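Local structure of alginate lyase (Aplysia kurodai, 5GMT) at residues A[26-31]-A[42-47]; A[106-111]-A[252-257]; A[125-130]-A[134-139]; A[189-194]-A[264-269]; A[201-206]-A[233-238]. The protein cleaves the glycosidic bonds of alginate, with specificity for polymannuronate, as a polysaccharide lyase of family 14. All coordinates share one frame; numbering follows the deposited sequence. Where two conformers were deposited one is given.

Contact 1 of 5, residues A[26-31]-A[42-47]; sequences SHVSTI and WGDDSI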
# COMPACT_ATOMS: atom_id res chain seq x y z
N SER A 26 17.78 -2.51 -17.69
CA SER A 26 16.95 -3.66 -18.01
C SER A 26 16.96 -4.69 -16.89
O SER A 26 16.17 -5.64 -16.91
CB SER A 26 17.41 -4.31 -19.32
OG SER A 26 16.94 -3.58 -20.45
N HIS A 27 17.86 -4.53 -15.92
CA HIS A 27 17.99 -5.47 -14.80
C HIS A 27 17.08 -5.04 -13.67
O HIS A 27 17.29 -3.97 -13.08
CB HIS A 27 19.43 -5.55 -14.29
CG HIS A 27 20.40 -6.04 -15.31
ND1 HIS A 27 20.63 -7.39 -15.52
CD2 HIS A 27 21.19 -5.38 -16.18
CE1 HIS A 27 21.53 -7.53 -16.48
NE2 HIS A 27 21.89 -6.33 -16.90
N VAL A 28 16.08 -5.86 -13.36
CA VAL A 28 15.08 -5.47 -12.37
C VAL A 28 15.75 -5.31 -11.02
O VAL A 28 15.41 -4.41 -10.26
CB VAL A 28 13.92 -6.49 -12.29
CG1 VAL A 28 13.03 -6.21 -11.06
CG2 VAL A 28 13.09 -6.43 -13.57
N SER A 29 16.75 -6.15 -10.74
CA SER A 29 17.47 -6.01 -9.48
C SER A 29 18.13 -4.63 -9.35
O SER A 29 18.22 -4.09 -8.25
CB SER A 29 18.53 -7.09 -9.32
OG SER A 29 19.15 -6.96 -8.05
N THR A 30 18.54 -4.04 -10.47
CA THR A 30 19.12 -2.71 -10.43
C THR A 30 18.03 -1.64 -10.36
O THR A 30 18.17 -0.64 -9.64
CB THR A 30 20.03 -2.47 -11.65
OG1 THR A 30 21.08 -3.45 -11.64
CG2 THR A 30 20.64 -1.08 -11.59
N ILE A 31 16.93 -1.85 -11.08
CA ILE A 31 15.79 -0.93 -10.99
C ILE A 31 15.36 -0.75 -9.54
O ILE A 31 15.10 0.37 -9.09
CB ILE A 31 14.60 -1.43 -11.83
CG1 ILE A 31 14.97 -1.42 -13.33
CG2 ILE A 31 13.34 -0.58 -11.58
CD1 ILE A 31 13.95 -2.07 -14.23
N TRP A 42 8.29 -10.30 -6.39
CA TRP A 42 7.75 -11.05 -7.51
C TRP A 42 7.30 -10.07 -8.59
O TRP A 42 7.14 -8.87 -8.32
CB TRP A 42 6.60 -11.94 -7.06
CG TRP A 42 5.45 -11.17 -6.49
CD1 TRP A 42 5.27 -10.80 -5.18
CD2 TRP A 42 4.32 -10.68 -7.20
NE1 TRP A 42 4.09 -10.10 -5.05
CE2 TRP A 42 3.48 -10.02 -6.27
CE3 TRP A 42 3.93 -10.73 -8.54
CZ2 TRP A 42 2.28 -9.41 -6.64
CZ3 TRP A 42 2.73 -10.13 -8.91
CH2 TRP A 42 1.92 -9.48 -7.96
N GLY A 43 7.10 -10.57 -9.81
CA GLY A 43 6.55 -9.74 -10.88
C GLY A 43 7.55 -9.07 -11.80
O GLY A 43 7.24 -8.05 -12.40
N ASP A 44 8.75 -9.65 -11.92
CA ASP A 44 9.80 -9.14 -12.81
C ASP A 44 9.27 -8.76 -14.19
O ASP A 44 9.61 -7.71 -14.74
CB ASP A 44 10.91 -10.20 -12.99
CG ASP A 44 12.04 -9.74 -13.91
OD1 ASP A 44 11.81 -9.61 -15.14
OD2 ASP A 44 13.16 -9.54 -13.41
N ASP A 45 8.45 -9.64 -14.76
CA ASP A 45 7.96 -9.44 -16.13
C ASP A 45 7.06 -8.20 -16.29
O ASP A 45 6.84 -7.74 -17.41
CB ASP A 45 7.24 -10.72 -16.63
CG ASP A 45 5.94 -11.02 -15.87
OD1 ASP A 45 5.22 -11.96 -16.28
OD2 ASP A 45 5.61 -10.32 -14.90
N SER A 46 6.55 -7.66 -15.18
CA SER A 46 5.73 -6.44 -15.22
C SER A 46 6.52 -5.17 -14.91
O SER A 46 5.99 -4.07 -15.02
CB SER A 46 4.57 -6.56 -14.22
OG SER A 46 3.50 -7.27 -14.78
N ILE A 47 7.78 -5.32 -14.52
CA ILE A 47 8.55 -4.17 -14.04
C ILE A 47 9.43 -3.56 -15.12
O ILE A 47 10.18 -4.26 -15.80
CB ILE A 47 9.42 -4.57 -12.82
CG1 ILE A 47 8.51 -4.93 -11.65
CG2 ILE A 47 10.39 -3.43 -12.45
CD1 ILE A 47 9.24 -5.39 -10.39
O HOH W 1 15.77 -8.50 -14.68
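V28 lays its two methyl groups against the side chain of I47, crossing it at about a right angle. With chi1 at 169°, V28 CG1 lies opposite the backbone N and meets the end of the isoleucine: CG1 of V28 is 3.9 Å from CD1 of I47. The extended arm of I47 (chi2 178°) is what carries CD1 out to that methyl, while its CG2 branch faces I31 at the other end of the same helical turn: I47 CG2 and I31 CG2 lie 4.2 Å apart, the side chains running past each other in opposite directions. Branched aliphatic residues suit this seam, since their methyls pack without polar demands; I47 CG2 is shared between I31 and V28. The segment 28-31 is a single helical turn in a chain of strands and loops, with H27 at its N-cap position; it is packed here against the start of strand 47-50 in one sheet of a concanavalin-like fold. L59 of the adjacent strand 58-63 touches both isoleucines, and I61 also meets I47. On the outer side lies D44, its contacts doubtful because two conformers were deposited. In the one described, D44 OD2 comes obliquely against V28 CG2 and accepts a hydrogen bond from a water, 3.1 Å from its oxygen. That water accepts from V28 N, 3.0 Å away, the first amide after the N-cap.

Contact 2 of 5, residues A[106-111]-A[252-257]; sequences FGIGGK and EKSYAA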
# COMPACT_ATOMS: atom_id res chain seq x y z
N PHE A 106 -10.32 0.65 -14.24
CA PHE A 106 -10.12 0.21 -12.84
C PHE A 106 -10.76 -1.14 -12.55
O PHE A 106 -10.48 -1.75 -11.52
CB PHE A 106 -10.66 1.26 -11.86
CG PHE A 106 -9.87 2.54 -11.85
CD1 PHE A 106 -8.67 2.62 -11.16
CD2 PHE A 106 -10.32 3.67 -12.53
CE1 PHE A 106 -7.94 3.80 -11.14
CE2 PHE A 106 -9.59 4.85 -12.52
CZ PHE A 106 -8.40 4.92 -11.83
N GLY A 107 -11.61 -1.61 -13.46
CA GLY A 107 -12.30 -2.88 -13.26
C GLY A 107 -13.09 -2.86 -11.96
O GLY A 107 -13.86 -1.93 -11.70
N ILE A 108 -12.88 -3.86 -11.11
CA ILE A 108 -13.51 -3.86 -9.80
C ILE A 108 -12.47 -3.93 -8.69
O ILE A 108 -12.73 -4.46 -7.62
CB ILE A 108 -14.51 -5.03 -9.65
CG1 ILE A 108 -13.83 -6.37 -9.91
CG2 ILE A 108 -15.68 -4.84 -10.61
CD1 ILE A 108 -14.71 -7.57 -9.58
N GLY A 109 -11.28 -3.38 -8.97
CA GLY A 109 -10.31 -3.17 -7.91
C GLY A 109 -8.96 -3.84 -8.01
O GLY A 109 -8.76 -4.82 -8.73
N GLY A 110 -8.03 -3.30 -7.25
CA GLY A 110 -6.69 -3.85 -7.19
C GLY A 110 -5.86 -3.15 -6.13
O GLY A 110 -6.33 -2.25 -5.45
N LYS A 111 -4.60 -3.57 -6.02
CA LYS A 111 -3.74 -3.17 -4.90
C LYS A 111 -2.84 -1.99 -5.21
O LYS A 111 -2.44 -1.81 -6.36
CB LYS A 111 -2.88 -4.36 -4.46
CG LYS A 111 -3.49 -5.21 -3.33
CD LYS A 111 -4.82 -5.79 -3.72
CE LYS A 111 -5.34 -6.78 -2.68
NZ LYS A 111 -6.72 -7.25 -3.05
N GLU A 252 -10.38 -13.96 -8.57
CA GLU A 252 -11.14 -14.62 -9.63
C GLU A 252 -11.25 -13.71 -10.86
O GLU A 252 -11.01 -12.51 -10.76
CB GLU A 252 -12.52 -15.03 -9.11
CG GLU A 252 -13.31 -13.91 -8.47
CD GLU A 252 -14.69 -14.37 -7.99
OE1 GLU A 252 -14.79 -14.87 -6.85
OE2 GLU A 252 -15.67 -14.24 -8.76
N LYS A 253 -11.61 -14.30 -12.00
CA LYS A 253 -11.57 -13.63 -13.30
C LYS A 253 -12.42 -12.35 -13.35
O LYS A 253 -12.10 -11.43 -14.10
CB LYS A 253 -12.03 -14.61 -14.40
CG LYS A 253 -12.70 -14.03 -15.67
CD LYS A 253 -11.87 -12.99 -16.45
CE LYS A 253 -12.73 -12.20 -17.43
NZ LYS A 253 -13.54 -13.08 -18.31
N SER A 254 -13.48 -12.26 -12.54
CA SER A 254 -14.29 -11.05 -12.51
C SER A 254 -13.45 -9.78 -12.29
O SER A 254 -13.86 -8.69 -12.67
CB SER A 254 -15.35 -11.16 -11.42
OG SER A 254 -14.74 -11.37 -10.15
N TYR A 255 -12.28 -9.94 -11.67
CA TYR A 255 -11.36 -8.85 -11.38
C TYR A 255 -10.35 -8.60 -12.50
O TYR A 255 -9.46 -7.77 -12.34
CB TYR A 255 -10.58 -9.13 -10.08
CG TYR A 255 -11.39 -9.12 -8.81
CD1 TYR A 255 -12.04 -10.26 -8.37
CD2 TYR A 255 -11.47 -7.97 -8.03
CE1 TYR A 255 -12.78 -10.25 -7.19
CE2 TYR A 255 -12.19 -7.95 -6.85
CZ TYR A 255 -12.84 -9.10 -6.45
OH TYR A 255 -13.57 -9.08 -5.28
N ALA A 256 -10.46 -9.33 -13.60
CA ALA A 256 -9.48 -9.19 -14.68
C ALA A 256 -9.37 -7.75 -15.17
O ALA A 256 -10.38 -7.03 -15.27
CB ALA A 256 -9.82 -10.13 -15.84
N ALA A 257 -8.15 -7.32 -15.46
CA ALA A 257 -7.93 -5.98 -15.98
C ALA A 257 -8.65 -5.84 -17.31
O ALA A 257 -8.47 -6.67 -18.21
CB ALA A 257 -6.45 -5.69 -16.13
O HOH W 2 -10.56 -5.67 -10.90
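I108 and Y255 bring their backbones to within 5.7 Å, CA to CA, where the type II' turn from F106 to G109 faces the short 3-10 segment 253-255. G107 takes the second position of that turn, where the positive phi is easy for a residue without a side chain, and the turn leads into strand 110-118. The side chains meet at about a right angle. With chi1 at 56°, I108 CG1 sits between the backbone N and the carbonyl carbon, and the extended chain beyond it delivers CD1 over the middle of the tyrosine ring. I108 CD1 stands 3.6 Å from the centroid of the Y255 ring and 10° off its normal, a CH-pi contact made over one face. Nearer the rim, CG1 of I108 lies 3.4 Å from CD2 of Y255, so two successive carbons of the isoleucine share the ring. The CD1 methyl also presses on the backbone one residue before the tyrosine, with I108 CD1 3.4 Å from S254 O. Beside this apolar patch a single water joins the two backbones: it accepts from I108 N at 3.0 Å and donates to G109 O and, at 2.8 Å, to Y255 O. No direct hydrogen bond crosses the contact, so its chemistry is that of an aliphatic group on an aromatic face, with the backbone polar groups joined through water.

Contact 3 of 5, residues A[125-130]-A[134-139]; sequences YKCSGG and SSCFSL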
# COMPACT_ATOMS: atom_id res chain seq x y z
N TYR A 125 5.87 -10.58 7.04
CA TYR A 125 5.52 -10.63 5.62
C TYR A 125 4.34 -11.56 5.33
O TYR A 125 4.12 -11.94 4.17
CB TYR A 125 6.73 -11.08 4.77
CG TYR A 125 8.03 -10.43 5.17
CD1 TYR A 125 8.14 -9.04 5.25
CD2 TYR A 125 9.15 -11.20 5.50
CE1 TYR A 125 9.32 -8.44 5.62
CE2 TYR A 125 10.35 -10.60 5.88
CZ TYR A 125 10.42 -9.21 5.94
OH TYR A 125 11.58 -8.60 6.32
N LYS A 126 3.56 -11.89 6.36
CA LYS A 126 2.54 -12.95 6.22
C LYS A 126 1.11 -12.44 6.15
O LYS A 126 0.17 -13.24 6.11
CB LYS A 126 2.67 -13.95 7.38
CG LYS A 126 4.06 -14.58 7.50
CD LYS A 126 4.43 -15.32 6.25
CE LYS A 126 5.82 -15.94 6.37
NZ LYS A 126 6.22 -16.65 5.11
N CYS A 127 0.92 -11.12 6.14
CA CYS A 127 -0.42 -10.58 6.20
C CYS A 127 -0.94 -10.18 4.82
O CYS A 127 -1.02 -8.99 4.48
CB CYS A 127 -0.46 -9.38 7.16
SG CYS A 127 -0.56 -9.94 8.90
N SER A 128 -1.31 -11.19 4.04
CA SER A 128 -1.87 -10.97 2.72
C SER A 128 -2.55 -12.25 2.29
O SER A 128 -2.36 -13.28 2.93
CB SER A 128 -0.78 -10.57 1.72
OG SER A 128 0.10 -11.67 1.48
N GLY A 129 -3.30 -12.21 1.20
CA GLY A 129 -3.96 -13.43 0.75
C GLY A 129 -5.01 -13.83 1.78
O GLY A 129 -5.77 -12.99 2.28
N GLY A 130 -5.07 -15.11 2.11
CA GLY A 130 -6.04 -15.53 3.10
C GLY A 130 -5.42 -15.61 4.48
O GLY A 130 -6.01 -16.22 5.38
N SER A 134 -0.85 -13.73 13.91
CA SER A 134 -0.62 -12.72 14.91
C SER A 134 0.83 -12.25 14.90
O SER A 134 1.40 -11.98 15.95
CB SER A 134 -0.96 -13.27 16.30
OG SER A 134 -1.05 -12.23 17.25
N SER A 135 1.42 -12.17 13.71
CA SER A 135 2.81 -11.76 13.57
C SER A 135 2.97 -10.47 12.78
O SER A 135 4.08 -9.96 12.62
CB SER A 135 3.62 -12.88 12.89
OG SER A 135 3.10 -13.14 11.60
N CYS A 136 1.86 -9.93 12.28
CA CYS A 136 1.97 -8.82 11.34
C CYS A 136 0.70 -7.99 11.24
O CYS A 136 -0.36 -8.38 11.74
CB CYS A 136 2.33 -9.36 9.94
SG CYS A 136 1.26 -10.71 9.33
N PHE A 137 0.82 -6.84 10.60
CA PHE A 137 -0.33 -6.11 10.09
C PHE A 137 0.07 -5.50 8.74
O PHE A 137 1.24 -5.20 8.53
CB PHE A 137 -0.79 -5.04 11.08
CG PHE A 137 0.25 -3.99 11.37
CD1 PHE A 137 1.24 -4.21 12.32
CD2 PHE A 137 0.24 -2.78 10.69
CE1 PHE A 137 2.20 -3.24 12.58
CE2 PHE A 137 1.20 -1.80 10.95
CZ PHE A 137 2.19 -2.04 11.90
N SER A 138 -0.87 -5.34 7.82
CA SER A 138 -0.51 -4.69 6.57
C SER A 138 -1.56 -3.67 6.20
O SER A 138 -2.75 -3.88 6.43
CB SER A 138 -0.32 -5.72 5.44
OG SER A 138 -1.53 -6.35 5.09
N LEU A 139 -1.10 -2.56 5.62
CA LEU A 139 -1.96 -1.42 5.38
C LEU A 139 -1.79 -0.89 3.97
O LEU A 139 -1.57 0.30 3.75
CB LEU A 139 -1.67 -0.31 6.40
CG LEU A 139 -1.85 -0.72 7.87
CD1 LEU A 139 -1.22 0.30 8.84
CD2 LEU A 139 -3.32 -0.98 8.22
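Different first torsions bring the sulfurs of C127 and C136 together: SG of C127 lies opposite its own carbonyl carbon (chi1 -80°), whereas SG of C136 is tucked between its backbone N and carbonyl carbon (chi1 52°). The two sulfurs join in a disulfide, C127 SG to C136 SG 2.0 Å, whose chi3 of 88° is close to the unstrained right angle. Cysteine is used to staple an irregular loop to the beginning of a strand nine positions further on. The backbone of the loop also rests on the bridge, K126 C lying 3.6 Å from C136 SG. Two residues along the strand, S138 turns its CB the same way as C136, and its hydroxyl donates to the loop: S138 OG is 2.8 Å from C127 O, slightly tilted from the carbonyl plane. A small side chain with a donor fits, because S138 OG is also only 3.8 Å from C127 CB. With the hydroxyl gone, as in an alanine here, C127 O is likely to lose its donor from the strand and be less firmly fixed. Before the strand, the hydroxyl of S135 is hydrogen-bonded to G123 O. Strand 136-143 runs between strands 110-118 and 149-154 of its antiparallel sheet: F137 and L139 pair by backbone bonds with G117 and L115, S138 with Y154, and the side chains of C127 and S138 both rest on Y154.

Contact 4 of 5, residues A[189-194]-A[264-269]; sequences NKWHSI and YFKNFQ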
# COMPACT_ATOMS: atom_id res chain seq x y z
N ASN A 189 -5.49 8.63 -16.10
CA ASN A 189 -4.59 9.53 -16.84
C ASN A 189 -4.17 10.76 -16.06
O ASN A 189 -4.01 11.85 -16.63
CB ASN A 189 -5.25 9.93 -18.17
CG ASN A 189 -5.52 8.72 -19.06
OD1 ASN A 189 -4.70 7.80 -19.14
ND2 ASN A 189 -6.68 8.71 -19.71
N LYS A 190 -3.96 10.58 -14.76
CA LYS A 190 -3.49 11.66 -13.90
C LYS A 190 -2.46 11.18 -12.90
O LYS A 190 -2.50 10.02 -12.49
CB LYS A 190 -4.65 12.29 -13.15
CG LYS A 190 -5.50 13.26 -13.96
CD LYS A 190 -6.47 13.98 -13.03
CE LYS A 190 -7.15 15.16 -13.72
NZ LYS A 190 -6.17 16.21 -14.09
N TRP A 191 -1.57 12.07 -12.48
CA TRP A 191 -0.71 11.84 -11.33
C TRP A 191 -1.53 12.04 -10.07
O TRP A 191 -2.41 12.90 -10.03
CB TRP A 191 0.48 12.79 -11.32
CG TRP A 191 1.61 12.39 -12.21
CD1 TRP A 191 1.97 12.97 -13.40
CD2 TRP A 191 2.53 11.32 -11.99
NE1 TRP A 191 3.07 12.33 -13.92
CE2 TRP A 191 3.43 11.31 -13.08
CE3 TRP A 191 2.68 10.36 -10.98
CZ2 TRP A 191 4.47 10.38 -13.19
CZ3 TRP A 191 3.71 9.44 -11.08
CH2 TRP A 191 4.59 9.45 -12.18
N HIS A 192 -1.21 11.26 -9.04
CA HIS A 192 -1.79 11.44 -7.71
C HIS A 192 -0.68 11.48 -6.69
O HIS A 192 0.23 10.65 -6.75
CB HIS A 192 -2.76 10.31 -7.36
CG HIS A 192 -3.85 10.12 -8.35
ND1 HIS A 192 -3.62 9.64 -9.63
CD2 HIS A 192 -5.18 10.35 -8.27
CE1 HIS A 192 -4.77 9.59 -10.29
NE2 HIS A 192 -5.73 10.01 -9.48
N SER A 193 -0.73 12.43 -5.77
CA SER A 193 0.18 12.37 -4.64
C SER A 193 -0.55 11.67 -3.51
O SER A 193 -1.71 11.99 -3.21
CB SER A 193 0.66 13.76 -4.21
OG SER A 193 1.61 14.26 -5.14
N ILE A 194 0.12 10.69 -2.91
CA ILE A 194 -0.52 9.86 -1.90
C ILE A 194 0.27 9.97 -0.60
O ILE A 194 1.50 9.88 -0.62
CB ILE A 194 -0.59 8.39 -2.36
CG1 ILE A 194 -1.52 8.27 -3.58
CG2 ILE A 194 -1.06 7.50 -1.22
CD1 ILE A 194 -1.85 6.83 -3.96
N TYR A 264 2.70 4.17 -12.83
CA TYR A 264 4.03 4.76 -12.71
C TYR A 264 4.20 5.29 -11.30
O TYR A 264 3.33 5.98 -10.80
CB TYR A 264 4.22 5.91 -13.70
CG TYR A 264 4.01 5.56 -15.15
CD1 TYR A 264 2.74 5.26 -15.64
CD2 TYR A 264 5.08 5.57 -16.04
CE1 TYR A 264 2.55 4.94 -16.98
CE2 TYR A 264 4.89 5.26 -17.39
CZ TYR A 264 3.63 4.95 -17.84
OH TYR A 264 3.44 4.65 -19.17
N PHE A 265 5.34 5.00 -10.67
CA PHE A 265 5.56 5.47 -9.31
C PHE A 265 6.85 6.27 -9.24
O PHE A 265 7.86 5.86 -9.81
CB PHE A 265 5.65 4.29 -8.32
CG PHE A 265 4.40 3.46 -8.25
CD1 PHE A 265 4.19 2.44 -9.16
CD2 PHE A 265 3.47 3.66 -7.23
CE1 PHE A 265 3.05 1.64 -9.09
CE2 PHE A 265 2.33 2.87 -7.16
CZ PHE A 265 2.12 1.86 -8.09
N LYS A 266 6.80 7.39 -8.55
CA LYS A 266 8.00 8.19 -8.30
C LYS A 266 7.91 8.87 -6.94
O LYS A 266 6.88 8.79 -6.27
CB LYS A 266 8.19 9.22 -9.42
CG LYS A 266 7.12 10.31 -9.43
CD LYS A 266 7.31 11.29 -10.60
CE LYS A 266 6.23 12.35 -10.63
NZ LYS A 266 6.25 13.24 -9.41
N ASN A 267 8.99 9.52 -6.51
CA ASN A 267 8.94 10.39 -5.33
C ASN A 267 8.45 9.66 -4.06
O ASN A 267 7.57 10.16 -3.36
CB ASN A 267 8.04 11.60 -5.64
CG ASN A 267 8.24 12.74 -4.66
OD1 ASN A 267 9.23 12.79 -3.93
ND2 ASN A 267 7.28 13.68 -4.65
N PHE A 268 9.01 8.49 -3.80
CA PHE A 268 8.78 7.76 -2.55
C PHE A 268 9.44 8.47 -1.37
O PHE A 268 10.56 8.97 -1.48
CB PHE A 268 9.35 6.34 -2.63
CG PHE A 268 8.62 5.44 -3.57
CD1 PHE A 268 7.59 4.62 -3.11
CD2 PHE A 268 8.97 5.38 -4.91
CE1 PHE A 268 6.93 3.79 -3.98
CE2 PHE A 268 8.31 4.53 -5.78
CZ PHE A 268 7.29 3.73 -5.31
N GLN A 269 8.76 8.50 -0.22
CA GLN A 269 9.34 9.01 1.02
C GLN A 269 8.78 8.27 2.22
O GLN A 269 7.59 7.97 2.27
CB GLN A 269 9.04 10.50 1.22
CG GLN A 269 9.38 11.44 0.10
CD GLN A 269 8.90 12.84 0.42
OE1 GLN A 269 9.15 13.36 1.51
NE2 GLN A 269 8.19 13.45 -0.52
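K266 reaches across the indole of W191 and sets its last methylene on the six-membered ring, with the ammonium group beyond it on almost the same normal. The two strands that carry them, 191-199 and 261-272, are not partners: each pairs antiparallel with strand 92-102 between them, in one sheet of the concanavalin-like fold, so the side chains meet across the intervening strand. K266 CE is 3.6 Å from the centroid of the W191 six-membered ring and 10° off its normal, a CH-pi contact. The chain is extended until chi4 (63°) bends the end, which leaves K266 NZ 4.8 Å from that same W191 centroid in a cation-pi arrangement. Its charge is also answered by a salt bridge to D98 of the middle strand, an acid hydrogen-bonded as well by S193 and N267. Lysine suits the place because its methylenes cover the ring while its amine reaches the acid. The indole is held by a hydrogen bond from its NE1 to H53 O and by an edge-to-face meeting with Y100. Were the indole replaced by a leucine, the lysine chain would probably lose its aromatic face and H53 O its N-H donor. Further along, N267 and F268 form a G1 bulge opposite L19, asparagine accepting the positive phi. W191 CH2 touches Y264 CB at 3.9 Å, and W191 CZ3 comes within 3.5 Å of Y264 O.

Contact 5 of 5, residues A[201-206]-A[233-238]; sequences NTVGKT and NTNSHH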
# COMPACT_ATOMS: atom_id res chain seq x y z
N ASN A 201 -1.28 1.29 17.55
CA ASN A 201 -1.93 1.40 18.86
C ASN A 201 -1.01 1.19 20.04
O ASN A 201 0.00 0.49 19.96
CB ASN A 201 -3.08 0.40 18.95
CG ASN A 201 -2.60 -1.03 18.81
OD1 ASN A 201 -2.15 -1.45 17.74
ND2 ASN A 201 -2.69 -1.81 19.91
N THR A 202 -1.39 1.80 21.16
CA THR A 202 -0.90 1.37 22.46
C THR A 202 -1.34 -0.07 22.65
O THR A 202 -2.50 -0.40 22.41
CB THR A 202 -1.47 2.22 23.58
OG1 THR A 202 -1.28 3.61 23.25
CG2 THR A 202 -0.78 1.90 24.91
N VAL A 203 -0.42 -0.94 23.06
CA VAL A 203 -0.81 -2.32 23.33
C VAL A 203 -1.86 -2.30 24.44
O VAL A 203 -1.71 -1.60 25.43
CB VAL A 203 0.42 -3.19 23.70
CG1 VAL A 203 -0.01 -4.58 24.14
CG2 VAL A 203 1.34 -3.28 22.51
N GLY A 204 -2.95 -3.02 24.22
CA GLY A 204 -4.05 -3.05 25.16
C GLY A 204 -5.15 -2.08 24.79
O GLY A 204 -6.20 -2.06 25.41
N LYS A 205 -4.91 -1.27 23.76
CA LYS A 205 -5.91 -0.28 23.36
C LYS A 205 -6.22 -0.30 21.87
O LYS A 205 -5.46 -0.83 21.07
CB LYS A 205 -5.44 1.13 23.75
CG LYS A 205 -5.12 1.31 25.22
CD LYS A 205 -4.93 2.77 25.57
CE LYS A 205 -4.27 2.93 26.93
NZ LYS A 205 -4.95 2.06 27.93
N THR A 206 -7.33 0.31 21.51
CA THR A 206 -7.69 0.51 20.11
C THR A 206 -7.59 2.00 19.78
O THR A 206 -8.58 2.66 19.43
CB THR A 206 -9.11 -0.03 19.80
OG1 THR A 206 -10.04 0.42 20.79
CG2 THR A 206 -9.11 -1.57 19.78
N ASN A 233 -0.95 -6.67 19.20
CA ASN A 233 -1.33 -7.08 20.56
C ASN A 233 -0.14 -7.28 21.46
O ASN A 233 -0.28 -7.65 22.63
CB ASN A 233 -2.17 -8.36 20.53
CG ASN A 233 -3.60 -8.10 20.12
OD1 ASN A 233 -4.35 -7.41 20.83
ND2 ASN A 233 -4.00 -8.64 18.98
N THR A 234 1.05 -7.03 20.93
CA THR A 234 2.25 -7.19 21.71
C THR A 234 3.21 -6.05 21.39
O THR A 234 3.21 -5.51 20.29
CB THR A 234 2.92 -8.56 21.46
OG1 THR A 234 4.04 -8.72 22.33
CG2 THR A 234 3.36 -8.70 20.02
N ASN A 235 4.03 -5.69 22.37
CA ASN A 235 4.88 -4.52 22.24
C ASN A 235 6.11 -4.72 21.37
O ASN A 235 6.83 -3.78 21.12
CB ASN A 235 5.32 -4.05 23.63
CG ASN A 235 4.29 -3.19 24.29
OD1 ASN A 235 4.07 -2.04 23.89
ND2 ASN A 235 3.62 -3.73 25.31
N SER A 236 6.36 -5.95 20.94
CA SER A 236 7.54 -6.18 20.13
C SER A 236 7.25 -5.88 18.66
O SER A 236 8.18 -5.86 17.85
CB SER A 236 8.03 -7.63 20.27
OG SER A 236 7.01 -8.53 19.85
N HIS A 237 5.97 -5.67 18.32
CA HIS A 237 5.57 -5.31 16.94
C HIS A 237 5.74 -3.82 16.68
O HIS A 237 5.35 -2.98 17.50
CB HIS A 237 4.11 -5.70 16.66
CG HIS A 237 3.87 -7.17 16.61
ND1 HIS A 237 2.66 -7.72 16.23
CD2 HIS A 237 4.68 -8.22 16.91
CE1 HIS A 237 2.74 -9.03 16.28
NE2 HIS A 237 3.94 -9.37 16.70
N HIS A 238 6.31 -3.49 15.52
CA HIS A 238 6.47 -2.09 15.11
C HIS A 238 6.29 -1.95 13.60
O HIS A 238 6.16 -2.94 12.89
CB HIS A 238 7.85 -1.57 15.52
CG HIS A 238 8.13 -1.72 16.99
ND1 HIS A 238 7.62 -0.86 17.93
CD2 HIS A 238 8.86 -2.64 17.66
CE1 HIS A 238 8.03 -1.24 19.13
NE2 HIS A 238 8.79 -2.31 19.00
O HOH W 3 2.04 -0.17 23.97
O HOH W 4 -4.08 -5.74 22.99
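This is a water-bridged surface contact between two irregular loops, in which V203, from the loop between strands 191-199 and 208-216, is pressed onto the backbone of N233 and T234 and the amide of N235. CG1 of V203, opposite the backbone N at chi1 173°, lies 3.4 Å from N233 O. V203 CG2 spans the amide of N235 obliquely, 3.4 Å from CG and 3.3 Å from OD1. No hydrogen bond passes directly between the segments, but two waters do the joining: one accepts from V203 N at 2.7 Å and donates to N235 OD1, the other donates to N233 OD1 and accepts weakly from G204 N. Asparagines suit these positions, as each carries a carbonyl that can receive a water. V203 is presented by a type II turn from T202 to K205, with G204 at its positive-phi corner. T202 O receives K205 N on one face of its plane and N201 ND2, 2.9 Å away, on the other. N201 OD1 takes a bond from M231 N, and N233 OD1 one from N158. The turn joins antiparallel neighbours 191-199 and 208-216 and lies against the link from strand 222-229 of that sheet to strand 238-247 of the other.

How the contacts relate
From the N terminus, contact 1 closes first, a short loop that sets the helical turn 28-31 beside strand 47-50. Contact 2 opens at 106-111 and closes only at 252-257, setting the turn before strand 110-118 against the loop from strand 238-247 to strand 261-272 of the other sheet. Within its span contact 3 closes a small loop at the head of strand 136-143. Contact 4 opens at 189-194 inside contact 2 but closes beyond it at 264-269, so these two cross. Contact 5 nests within both. Contacts 3 and 5 are the only touching pair: H237 CE1 packs 3.3 Å from S134 O. Contact 4 ties strands of one sheet, whereas contact 5 lies by a passage between the sheets.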